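Local atomic coordinates of LacI family sugar-binding transcriptional regulator (Enterococcus faecalis V583, PDB entry 4RK0), a protein that probably acts as a sugar-responsive, DNA-binding repressor of transcription and here holds ribose in the cleft of its periplasmic-binding-protein-like sensor part. Residues 128-134 with 154-160; 160-164 with 185-191; 32-38 with 241-245; 89-93 with 102-106. One frame throughout, in Å; residues are numbered along the deposited sequence.

Interaction 1 (128-134 with 154-160); sequences VIVVMPP and KVQLIET
V128-M132 and K154-E159 run parallel with 27° between their directions, tied by six backbone hydrogen bonds that start with V128 N to K154 O and finish with T160 N to M132 O. They are the two strands of a beta-alpha-beta unit whose connecting helix is 138-150, and 154-159 is the outermost strand of its four-stranded parallel sheet. The last bond is the bent one: T160 N stands above the carbonyl plane of M132, with an angle of 148° at the hydrogen. On the face carrying V128, V130, M132, V155 and L157, valine methyls meet, V130 CG2 lying 3.8 Å from V155 CG1, and F147 of helix 138-150 packs over them. M132 bends at its last torsion (chi3 -69°), and L157 brings CD1 across it, 3.4 Å from M132 SD and equally near M132 CG, a tight fit. The other face turns to helix 164-175. There I129 lies alongside Q156, its CD1 3.7 Å from Q156 CB, while I129 CG2 meets I158 CD1 at 3.8 Å. Further along, V131 CG1 and T160 CG2 press together at 3.5 Å, and T160 OG1 bonds to the carbonyl of G166. At the C-terminal end a water joins the two segments, donating to P133 O at 2.7 Å and to E159 OE2 at 2.9 Å.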
# COMPACT_ATOMS: atom_id res chain seq x y z
N VAL A 128 -2.79 -19.43 -24.09
CA VAL A 128 -2.68 -18.51 -22.96
C VAL A 128 -2.94 -17.08 -23.34
O VAL A 128 -2.85 -16.68 -24.50
CB VAL A 128 -1.29 -18.57 -22.32
CG1 VAL A 128 -0.99 -19.96 -21.81
CG2 VAL A 128 -0.21 -18.09 -23.30
N ILE A 129 -3.26 -16.30 -22.32
CA ILE A 129 -3.52 -14.89 -22.45
C ILE A 129 -2.50 -14.17 -21.62
O ILE A 129 -2.20 -14.60 -20.51
CB ILE A 129 -4.91 -14.50 -21.88
CG1 ILE A 129 -6.05 -15.25 -22.55
CG2 ILE A 129 -5.07 -13.01 -21.98
CD1 ILE A 129 -6.47 -14.67 -23.87
N VAL A 130 -1.97 -13.08 -22.15
CA VAL A 130 -1.16 -12.17 -21.37
C VAL A 130 -1.97 -10.90 -21.17
O VAL A 130 -2.45 -10.31 -22.14
CB VAL A 130 0.18 -11.82 -22.05
CG1 VAL A 130 0.97 -10.85 -21.18
CG2 VAL A 130 0.98 -13.07 -22.32
N VAL A 131 -2.15 -10.49 -19.92
CA VAL A 131 -2.98 -9.33 -19.63
C VAL A 131 -2.06 -8.22 -19.17
O VAL A 131 -1.32 -8.37 -18.16
CB VAL A 131 -4.02 -9.62 -18.51
CG1 VAL A 131 -4.87 -8.39 -18.25
CG2 VAL A 131 -4.90 -10.79 -18.86
N MET A 132 -2.09 -7.11 -19.89
CA MET A 132 -1.11 -6.02 -19.67
C MET A 132 -1.62 -4.67 -20.14
O MET A 132 -2.58 -4.63 -20.87
CB MET A 132 0.19 -6.39 -20.39
CG MET A 132 0.17 -6.34 -21.91
SD MET A 132 1.75 -7.03 -22.53
CE MET A 132 2.91 -5.77 -22.02
N PRO A 133 -0.96 -3.55 -19.73
CA PRO A 133 -1.42 -2.25 -20.17
C PRO A 133 -0.99 -1.94 -21.58
O PRO A 133 -0.04 -2.55 -22.06
CB PRO A 133 -0.76 -1.27 -19.19
CG PRO A 133 0.46 -1.98 -18.69
CD PRO A 133 0.22 -3.46 -18.86
N PRO A 134 -1.71 -1.02 -22.24
CA PRO A 134 -1.25 -0.53 -23.54
C PRO A 134 -0.09 0.41 -23.37
O PRO A 134 0.08 0.96 -22.29
CB PRO A 134 -2.48 0.22 -24.07
CG PRO A 134 -3.15 0.74 -22.85
CD PRO A 134 -2.98 -0.38 -21.84
N LYS A 154 0.04 -20.80 -28.68
CA LYS A 154 -0.86 -19.68 -29.01
C LYS A 154 -0.96 -18.73 -27.82
O LYS A 154 -1.28 -19.14 -26.71
CB LYS A 154 -2.25 -20.21 -29.39
CG LYS A 154 -2.22 -21.08 -30.65
CD LYS A 154 -3.19 -22.25 -30.58
CE LYS A 154 -3.07 -23.14 -31.82
NZ LYS A 154 -4.08 -24.24 -31.80
N VAL A 155 -0.60 -17.47 -28.06
CA VAL A 155 -0.66 -16.41 -27.07
C VAL A 155 -1.57 -15.31 -27.56
O VAL A 155 -1.42 -14.86 -28.69
CB VAL A 155 0.72 -15.76 -26.86
CG1 VAL A 155 0.64 -14.70 -25.77
CG2 VAL A 155 1.78 -16.81 -26.55
N GLN A 156 -2.51 -14.89 -26.71
CA GLN A 156 -3.29 -13.71 -26.98
C GLN A 156 -3.07 -12.64 -25.92
O GLN A 156 -2.93 -12.90 -24.73
CB GLN A 156 -4.77 -14.07 -27.11
CG GLN A 156 -5.68 -12.87 -27.28
CD GLN A 156 -7.13 -13.24 -27.58
OE1 GLN A 156 -7.44 -14.39 -27.91
NE2 GLN A 156 -8.02 -12.26 -27.46
N LEU A 157 -3.02 -11.42 -26.42
CA LEU A 157 -2.78 -10.22 -25.64
C LEU A 157 -4.10 -9.53 -25.34
O LEU A 157 -4.87 -9.23 -26.27
CB LEU A 157 -1.87 -9.30 -26.45
CG LEU A 157 -1.37 -8.04 -25.75
CD1 LEU A 157 -0.59 -8.43 -24.51
CD2 LEU A 157 -0.51 -7.21 -26.69
N ILE A 158 -4.38 -9.28 -24.07
CA ILE A 158 -5.49 -8.38 -23.71
C ILE A 158 -4.94 -7.18 -22.98
O ILE A 158 -4.24 -7.33 -21.99
CB ILE A 158 -6.58 -9.07 -22.87
CG1 ILE A 158 -7.25 -10.17 -23.70
CG2 ILE A 158 -7.60 -8.05 -22.36
CD1 ILE A 158 -8.22 -11.04 -22.93
N GLU A 159 -5.23 -5.99 -23.50
CA GLU A 159 -4.76 -4.75 -22.87
C GLU A 159 -5.80 -4.23 -21.93
O GLU A 159 -7.02 -4.27 -22.19
CB GLU A 159 -4.38 -3.69 -23.92
CG GLU A 159 -3.32 -4.21 -24.88
CD GLU A 159 -3.00 -3.24 -26.00
OE1 GLU A 159 -3.93 -2.62 -26.56
OE2 GLU A 159 -1.82 -3.12 -26.34
N THR A 160 -5.31 -3.75 -20.80
CA THR A 160 -6.17 -3.26 -19.77
C THR A 160 -5.32 -2.43 -18.84
O THR A 160 -4.10 -2.52 -18.87
CB THR A 160 -6.86 -4.44 -19.03
OG1 THR A 160 -8.09 -3.97 -18.44
CG2 THR A 160 -5.91 -5.07 -17.92
O HOH W 1 0.37 -3.71 -24.48

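Interaction 2 (160-164 with 185-191); sequences TELSK and INDEIAF. With RIB (alpha-D-ribofuranose), chain E.
L162 and K164 lie against N186, E188 and I189 in a mixed contact, part apolar and part water-bridged, where the loop after strand 154-159 meets the first turn of helix 187-199 beside the ribose. L162, at the centre of an inverse gamma turn, brings CD1 obliquely over the amide of N186, 3.6 Å from N186 CG, and the same methyl touches I185 CG2 and I189 CD1. N186 is the N-cap of its helix. Its OD1 accepts from I189 N at 2.9 Å, the donor standing 39° out of the carbonyl plane, while ND2 gives one N-H to ribose O5 at 2.9 Å and the other to a water. These three bonds, at both ends of the amide, would fix its rotation. The same water donates to L162 O and E188 OE1, so loop, cap and helix share one solvent molecule. K164 folds back on itself (chi3 -78°, chi4 -48°), bringing NZ to 3.5 Å from E188 OE2 in a long salt bridge; two more waters lie between K164 and E188, one bound only weakly to E188 OE1. K164 also makes a long, weak ion pair with D217 of the second subunit, whose Y221 and M218 pack on K164 and F191. I140 of helix 138-150 touches both L162 and I185, V131 of strand 127-132 touches I189, and S163 N-caps helix 164-175.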
# COMPACT_ATOMS: atom_id res chain seq x y z
N THR A 160 -5.31 -3.75 -20.80
CA THR A 160 -6.17 -3.26 -19.77
C THR A 160 -5.32 -2.43 -18.84
O THR A 160 -4.10 -2.52 -18.87
CB THR A 160 -6.86 -4.44 -19.03
OG1 THR A 160 -8.09 -3.97 -18.44
CG2 THR A 160 -5.91 -5.07 -17.92
N GLU A 161 -5.97 -1.58 -18.05
CA GLU A 161 -5.27 -0.74 -17.08
C GLU A 161 -4.44 -1.59 -16.09
O GLU A 161 -4.85 -2.68 -15.63
CB GLU A 161 -6.28 0.11 -16.33
CG GLU A 161 -5.71 0.92 -15.19
CD GLU A 161 -6.75 1.82 -14.54
OE1 GLU A 161 -6.92 2.95 -15.03
OE2 GLU A 161 -7.37 1.41 -13.54
N LEU A 162 -3.27 -1.06 -15.77
CA LEU A 162 -2.34 -1.70 -14.82
C LEU A 162 -2.82 -1.47 -13.39
O LEU A 162 -2.35 -0.56 -12.69
CB LEU A 162 -0.94 -1.09 -15.02
CG LEU A 162 0.21 -1.68 -14.20
CD1 LEU A 162 0.43 -3.11 -14.60
CD2 LEU A 162 1.46 -0.83 -14.52
N SER A 163 -3.80 -2.27 -12.97
CA SER A 163 -4.49 -2.05 -11.73
C SER A 163 -5.45 -3.22 -11.44
O SER A 163 -5.72 -4.04 -12.33
CB SER A 163 -5.27 -0.74 -11.74
OG SER A 163 -6.41 -0.85 -12.56
N LYS A 164 -5.95 -3.28 -10.22
CA LYS A 164 -6.94 -4.30 -9.88
C LYS A 164 -8.19 -4.12 -10.72
O LYS A 164 -8.71 -5.07 -11.25
CB LYS A 164 -7.27 -4.26 -8.38
CG LYS A 164 -6.13 -4.62 -7.45
CD LYS A 164 -6.60 -4.86 -6.01
CE LYS A 164 -6.88 -3.59 -5.23
NZ LYS A 164 -5.80 -2.56 -5.33
N ILE A 185 0.40 -9.37 -15.86
CA ILE A 185 1.71 -8.72 -15.90
C ILE A 185 2.08 -8.06 -14.59
O ILE A 185 3.22 -7.69 -14.39
CB ILE A 185 1.83 -7.78 -17.12
CG1 ILE A 185 3.17 -7.95 -17.81
CG2 ILE A 185 1.62 -6.35 -16.71
CD1 ILE A 185 3.23 -9.19 -18.64
N ASN A 186 1.11 -7.92 -13.68
CA ASN A 186 1.45 -7.67 -12.29
C ASN A 186 0.41 -8.32 -11.36
O ASN A 186 -0.66 -8.76 -11.83
CB ASN A 186 1.72 -6.21 -11.95
CG ASN A 186 0.48 -5.37 -11.77
OD1 ASN A 186 -0.60 -5.70 -12.24
ND2 ASN A 186 0.66 -4.24 -11.10
N ASP A 187 0.75 -8.39 -10.08
CA ASP A 187 -0.12 -9.06 -9.09
C ASP A 187 -1.45 -8.31 -8.95
O ASP A 187 -2.50 -8.94 -8.78
CB ASP A 187 0.57 -9.24 -7.74
CG ASP A 187 1.70 -10.30 -7.77
OD1 ASP A 187 1.71 -11.18 -8.64
OD2 ASP A 187 2.57 -10.23 -6.89
N GLU A 188 -1.44 -7.00 -9.02
CA GLU A 188 -2.70 -6.24 -8.94
C GLU A 188 -3.67 -6.62 -10.07
O GLU A 188 -4.86 -6.84 -9.82
CB GLU A 188 -2.42 -4.73 -8.96
CG GLU A 188 -1.74 -4.22 -7.70
CD GLU A 188 -2.15 -2.81 -7.32
OE1 GLU A 188 -2.22 -1.93 -8.20
OE2 GLU A 188 -2.39 -2.55 -6.12
N ILE A 189 -3.19 -6.73 -11.31
CA ILE A 189 -4.04 -7.28 -12.37
C ILE A 189 -4.60 -8.66 -12.01
O ILE A 189 -5.77 -8.95 -12.29
CB ILE A 189 -3.30 -7.37 -13.70
CG1 ILE A 189 -3.08 -5.96 -14.22
CG2 ILE A 189 -4.09 -8.19 -14.71
CD1 ILE A 189 -2.31 -5.86 -15.53
N ALA A 190 -3.73 -9.54 -11.52
CA ALA A 190 -4.13 -10.87 -11.13
C ALA A 190 -5.25 -10.86 -10.08
O ALA A 190 -6.18 -11.68 -10.13
CB ALA A 190 -2.94 -11.63 -10.55
N PHE A 191 -5.12 -9.98 -9.10
CA PHE A 191 -6.19 -9.87 -8.09
C PHE A 191 -7.51 -9.47 -8.72
O PHE A 191 -8.61 -9.95 -8.32
CB PHE A 191 -5.83 -8.92 -6.94
CG PHE A 191 -4.57 -9.28 -6.22
CD1 PHE A 191 -4.12 -10.60 -6.14
CD2 PHE A 191 -3.81 -8.28 -5.63
CE1 PHE A 191 -2.93 -10.92 -5.50
CE2 PHE A 191 -2.62 -8.59 -5.00
CZ PHE A 191 -2.19 -9.92 -4.94
O5 RIB E . 3.30 -3.99 -9.84
C5 RIB E . 3.63 -2.67 -10.24
C4 RIB E . 4.40 -2.83 -11.47
O4 RIB E . 4.73 -1.58 -12.14
C3 RIB E . 5.57 -3.57 -10.85
O3 RIB E . 5.53 -4.83 -11.52
C2 RIB E . 6.71 -2.59 -11.14
O2 RIB E . 7.83 -3.24 -11.68
C1 RIB E . 6.14 -1.43 -11.97
O1 RIB E . 6.89 -1.18 -13.14
O HOH W 2 -0.76 -1.56 -10.56
O HOH W 3 -5.14 -1.42 -8.01
O HOH W 4 -3.53 -3.61 -4.21

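Interaction 3 (32-38 with 241-245); sequences VLYKENF and ATLLL
L245 pushes its two methyls into the end of helix 20-35. CD2 sits over the middle of the F38 ring, 3.4 Å from the centroid and only 12° off the ring normal, a CH-pi contact in which F38 CZ is the nearest ring atom. CD1 meets V32 CG1 and L33 CD2, each at 4.0 Å, and the aliphatic E36 CG at 3.9 Å. One turn earlier on helix 233-249, A241 CB fits against V32, 3.7 Å from V32 CG1. T242 OG1 rests beside both V32 methyls, the two side chains crossing at about a right angle; its polar partner is the carbonyl of Q238, one turn back in its own helix. L245 holds CG anti to its carbonyl carbon (chi1 -78°), and chi2 of 180° sets CD1 anti to CA, toward V32 and E36, and so turns the other branch, CD2, to the F38 ring. The turn that ends the helix brings F38 back toward L245. F38 N and E36 N reach L33 O from opposite faces of its plane, N37 N bonds to Y34 O, and the chain turns at N37. Outside this shell, I10 of strand 9-14 touches L33, F38 and L244, so both helices lie on the same side of the sheet. At the second subunit, Y34 stacks on Y55 of that chain, whose hydroxyl bonds to F38 O. The helix ending is a Schellman motif with N37 as C-prime residue, and the two helices packed on a mostly parallel sheet are characteristic of the Rossmann-like alpha/beta lobes of periplasmic-binding-protein-like domains.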
# COMPACT_ATOMS: atom_id res chain seq x y z
N VAL A 32 17.41 3.05 4.15
CA VAL A 32 18.78 3.53 3.93
C VAL A 32 18.92 4.99 4.31
O VAL A 32 19.82 5.35 5.09
CB VAL A 32 19.21 3.24 2.48
CG1 VAL A 32 20.47 3.99 2.09
CG2 VAL A 32 19.42 1.76 2.32
N LEU A 33 18.01 5.82 3.81
CA LEU A 33 17.99 7.25 4.13
C LEU A 33 17.99 7.55 5.63
O LEU A 33 18.72 8.42 6.06
CB LEU A 33 16.78 7.97 3.49
CG LEU A 33 16.72 7.91 1.95
CD1 LEU A 33 15.60 8.82 1.46
CD2 LEU A 33 18.02 8.27 1.25
N TYR A 34 17.16 6.85 6.40
CA TYR A 34 17.03 7.08 7.86
C TYR A 34 18.35 7.03 8.56
O TYR A 34 18.62 7.81 9.48
CB TYR A 34 16.13 6.04 8.55
CG TYR A 34 14.65 6.32 8.51
CD1 TYR A 34 14.09 7.09 7.50
CD2 TYR A 34 13.78 5.78 9.47
CE1 TYR A 34 12.73 7.34 7.45
CE2 TYR A 34 12.42 6.03 9.41
CZ TYR A 34 11.90 6.80 8.40
OH TYR A 34 10.54 7.06 8.32
N LYS A 35 19.17 6.10 8.13
CA LYS A 35 20.45 5.86 8.80
C LYS A 35 21.43 7.00 8.58
O LYS A 35 22.37 7.15 9.35
CB LYS A 35 21.05 4.54 8.36
CG LYS A 35 20.16 3.36 8.71
CD LYS A 35 20.90 2.03 8.76
CE LYS A 35 19.95 0.91 9.17
NZ LYS A 35 20.65 -0.29 9.70
N GLU A 36 21.19 7.83 7.56
CA GLU A 36 22.09 8.93 7.24
C GLU A 36 21.47 10.28 7.47
O GLU A 36 22.04 11.31 7.09
CB GLU A 36 22.51 8.79 5.80
CG GLU A 36 23.13 7.44 5.48
CD GLU A 36 24.62 7.52 5.24
OE1 GLU A 36 25.03 8.30 4.36
OE2 GLU A 36 25.37 6.78 5.91
N ASN A 37 20.28 10.29 8.10
CA ASN A 37 19.52 11.52 8.39
C ASN A 37 19.08 12.29 7.13
O ASN A 37 18.92 13.52 7.16
CB ASN A 37 20.26 12.44 9.37
CG ASN A 37 20.25 11.91 10.79
OD1 ASN A 37 21.26 11.99 11.49
ND2 ASN A 37 19.11 11.36 11.23
N PHE A 38 18.85 11.56 6.03
CA PHE A 38 18.20 12.14 4.84
C PHE A 38 16.69 12.05 4.96
O PHE A 38 16.16 11.06 5.49
CB PHE A 38 18.67 11.44 3.58
CG PHE A 38 20.02 11.91 3.11
CD1 PHE A 38 21.17 11.51 3.76
CD2 PHE A 38 20.13 12.80 2.01
CE1 PHE A 38 22.42 11.94 3.34
CE2 PHE A 38 21.38 13.23 1.59
CZ PHE A 38 22.52 12.80 2.25
N ALA A 241 18.79 3.63 -3.16
CA ALA A 241 19.16 4.71 -2.24
C ALA A 241 20.66 4.68 -1.99
O ALA A 241 21.30 5.73 -1.88
CB ALA A 241 18.42 4.58 -0.92
N THR A 242 21.21 3.48 -1.90
CA THR A 242 22.61 3.34 -1.50
C THR A 242 23.45 3.93 -2.59
O THR A 242 24.34 4.72 -2.33
CB THR A 242 22.98 1.87 -1.24
OG1 THR A 242 22.21 1.41 -0.11
CG2 THR A 242 24.47 1.73 -0.88
N LEU A 243 23.15 3.55 -3.83
CA LEU A 243 23.87 4.09 -4.97
C LEU A 243 23.72 5.58 -5.13
O LEU A 243 24.67 6.25 -5.50
CB LEU A 243 23.48 3.38 -6.25
CG LEU A 243 24.02 1.96 -6.41
CD1 LEU A 243 23.61 1.48 -7.78
CD2 LEU A 243 25.53 1.88 -6.26
N LEU A 244 22.55 6.12 -4.79
CA LEU A 244 22.37 7.56 -4.92
C LEU A 244 23.16 8.29 -3.87
O LEU A 244 23.80 9.29 -4.16
CB LEU A 244 20.89 7.97 -4.83
CG LEU A 244 20.56 9.46 -4.91
CD1 LEU A 244 21.03 10.07 -6.23
CD2 LEU A 244 19.05 9.65 -4.75
N LEU A 245 23.12 7.81 -2.64
CA LEU A 245 23.89 8.47 -1.58
C LEU A 245 25.40 8.40 -1.84
O LEU A 245 26.15 9.30 -1.41
CB LEU A 245 23.55 7.88 -0.22
CG LEU A 245 22.22 8.38 0.38
CD1 LEU A 245 21.99 7.71 1.72
CD2 LEU A 245 22.21 9.89 0.54

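Interaction 4 (89-93 with 102-106); sequences PFIVL and SDAVL
V92 makes both backbone hydrogen bonds of this parallel strand pair: V92 N gives to D103 O at 3.2 Å, and V105 N gives to V92 O at 3.1 Å. The first approaches D103 O from above its carbonyl plane, while S102 OG reaches the same oxygen from the opposite face, so D103 O is gripped from two sides. A104 CA also comes to 3.1 Å from V92 O. D103 N, in contrast, is buried and has no partner in the model.

The apolar contacts divide between the faces of the sheet. On one, V92 CG2 meets A104 CB at 3.6 Å. On the other, I91 crosses D103 and V105 at a slant: with CG1 anti to the backbone N (chi1 -175°), its CD1 reaches D103 CB at 3.6 Å and V105 CG2 at 3.9 Å. Near the start of the pair, F90 CE2 and CZ lie close to S102 CB, with CE2 at 3.5 Å, and L83 of helix 76-86 packs on the same ring.

The charged group in this buried setting is the D103 carboxylate. One water links D103 OD2 to F90 O, donating to both, and OD2 also forms a salt bridge with R247 of helix 233-249 while OD1 accepts from E256 N. Such a set of partners would probably favour the ionised form. The strands are neighbours in the mostly parallel sheet of one lobe of the periplasmic-binding-protein-like fold, joined by a short link without a helix; D94 and Q95, directly after L93, hydrogen-bond the sugar, an arrangement in keeping with pocket residues at strand ends in this fold.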
# COMPACT_ATOMS: atom_id res chain seq x y z
N PRO A 89 22.52 14.95 -8.63
CA PRO A 89 22.59 13.53 -8.94
C PRO A 89 21.21 12.87 -8.87
O PRO A 89 20.33 13.35 -8.14
CB PRO A 89 23.51 13.00 -7.83
CG PRO A 89 23.28 13.92 -6.69
CD PRO A 89 23.07 15.26 -7.31
N PHE A 90 21.04 11.85 -9.67
CA PHE A 90 19.82 11.06 -9.72
C PHE A 90 20.08 9.61 -10.12
O PHE A 90 21.16 9.23 -10.54
CB PHE A 90 18.83 11.70 -10.69
CG PHE A 90 19.25 11.61 -12.14
CD1 PHE A 90 20.07 12.56 -12.71
CD2 PHE A 90 18.85 10.55 -12.91
CE1 PHE A 90 20.48 12.45 -14.03
CE2 PHE A 90 19.24 10.43 -14.23
CZ PHE A 90 20.07 11.38 -14.80
N ILE A 91 19.04 8.79 -9.96
CA ILE A 91 19.10 7.40 -10.30
C ILE A 91 17.70 7.00 -10.79
O ILE A 91 16.72 7.53 -10.31
CB ILE A 91 19.57 6.55 -9.09
CG1 ILE A 91 19.76 5.09 -9.49
CG2 ILE A 91 18.63 6.71 -7.90
CD1 ILE A 91 20.71 4.36 -8.54
N VAL A 92 17.67 6.15 -11.80
CA VAL A 92 16.43 5.68 -12.43
C VAL A 92 16.22 4.17 -12.23
O VAL A 92 17.15 3.38 -12.02
CB VAL A 92 16.36 6.02 -13.95
CG1 VAL A 92 16.68 7.49 -14.20
CG2 VAL A 92 17.22 5.10 -14.82
N LEU A 93 14.97 3.77 -12.29
CA LEU A 93 14.62 2.41 -12.13
C LEU A 93 13.18 2.24 -12.57
O LEU A 93 12.45 3.21 -12.84
CB LEU A 93 14.74 1.98 -10.66
CG LEU A 93 13.76 2.60 -9.67
CD1 LEU A 93 13.67 1.72 -8.41
CD2 LEU A 93 14.06 4.04 -9.34
N SER A 102 23.60 7.47 -16.68
CA SER A 102 23.16 7.68 -15.34
C SER A 102 23.28 6.37 -14.60
O SER A 102 23.54 5.31 -15.17
CB SER A 102 21.72 8.20 -15.28
OG SER A 102 20.80 7.20 -15.64
N ASP A 103 23.09 6.48 -13.30
CA ASP A 103 22.90 5.33 -12.50
C ASP A 103 21.50 4.77 -12.76
O ASP A 103 20.58 5.52 -13.10
CB ASP A 103 23.01 5.71 -11.01
CG ASP A 103 24.42 6.07 -10.61
OD1 ASP A 103 25.36 5.68 -11.32
OD2 ASP A 103 24.59 6.73 -9.57
N ALA A 104 21.37 3.46 -12.59
CA ALA A 104 20.08 2.75 -12.72
C ALA A 104 20.12 1.40 -12.00
O ALA A 104 21.14 0.70 -12.00
CB ALA A 104 19.72 2.54 -14.18
N VAL A 105 19.01 1.01 -11.41
CA VAL A 105 18.91 -0.35 -10.86
C VAL A 105 17.69 -1.02 -11.47
O VAL A 105 16.58 -0.55 -11.24
CB VAL A 105 18.74 -0.33 -9.34
CG1 VAL A 105 18.93 -1.76 -8.81
CG2 VAL A 105 19.76 0.62 -8.72
N LEU A 106 17.90 -2.07 -12.25
CA LEU A 106 16.83 -2.79 -12.90
C LEU A 106 16.57 -4.09 -12.17
O LEU A 106 17.37 -4.53 -11.33
CB LEU A 106 17.23 -3.10 -14.34
CG LEU A 106 17.26 -1.86 -15.26
CD1 LEU A 106 18.49 -1.01 -15.03
CD2 LEU A 106 17.14 -2.28 -16.72
O HOH W 5 22.90 8.19 -8.47

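Interactions 1 and 4 are both parallel strand pairs, one in each lobe, about 29 Å apart between centres. Interaction 4 is wholly buried, whereas interaction 1 involves an outermost strand and has a solvent-facing side. Interaction 2 continues directly from interaction 1: they share T160, and I189 packs on V131. It trades regular backbone pairing for waters, a salt bridge and the sugar. Interaction 3 is almost purely apolar and lies on the far lobe, where L243 and L244 of its helix 233-249 rest on I91 and F90 of interaction 4. Interactions 2 and 3, on opposite sides of the chain's centre, both border the second subunit.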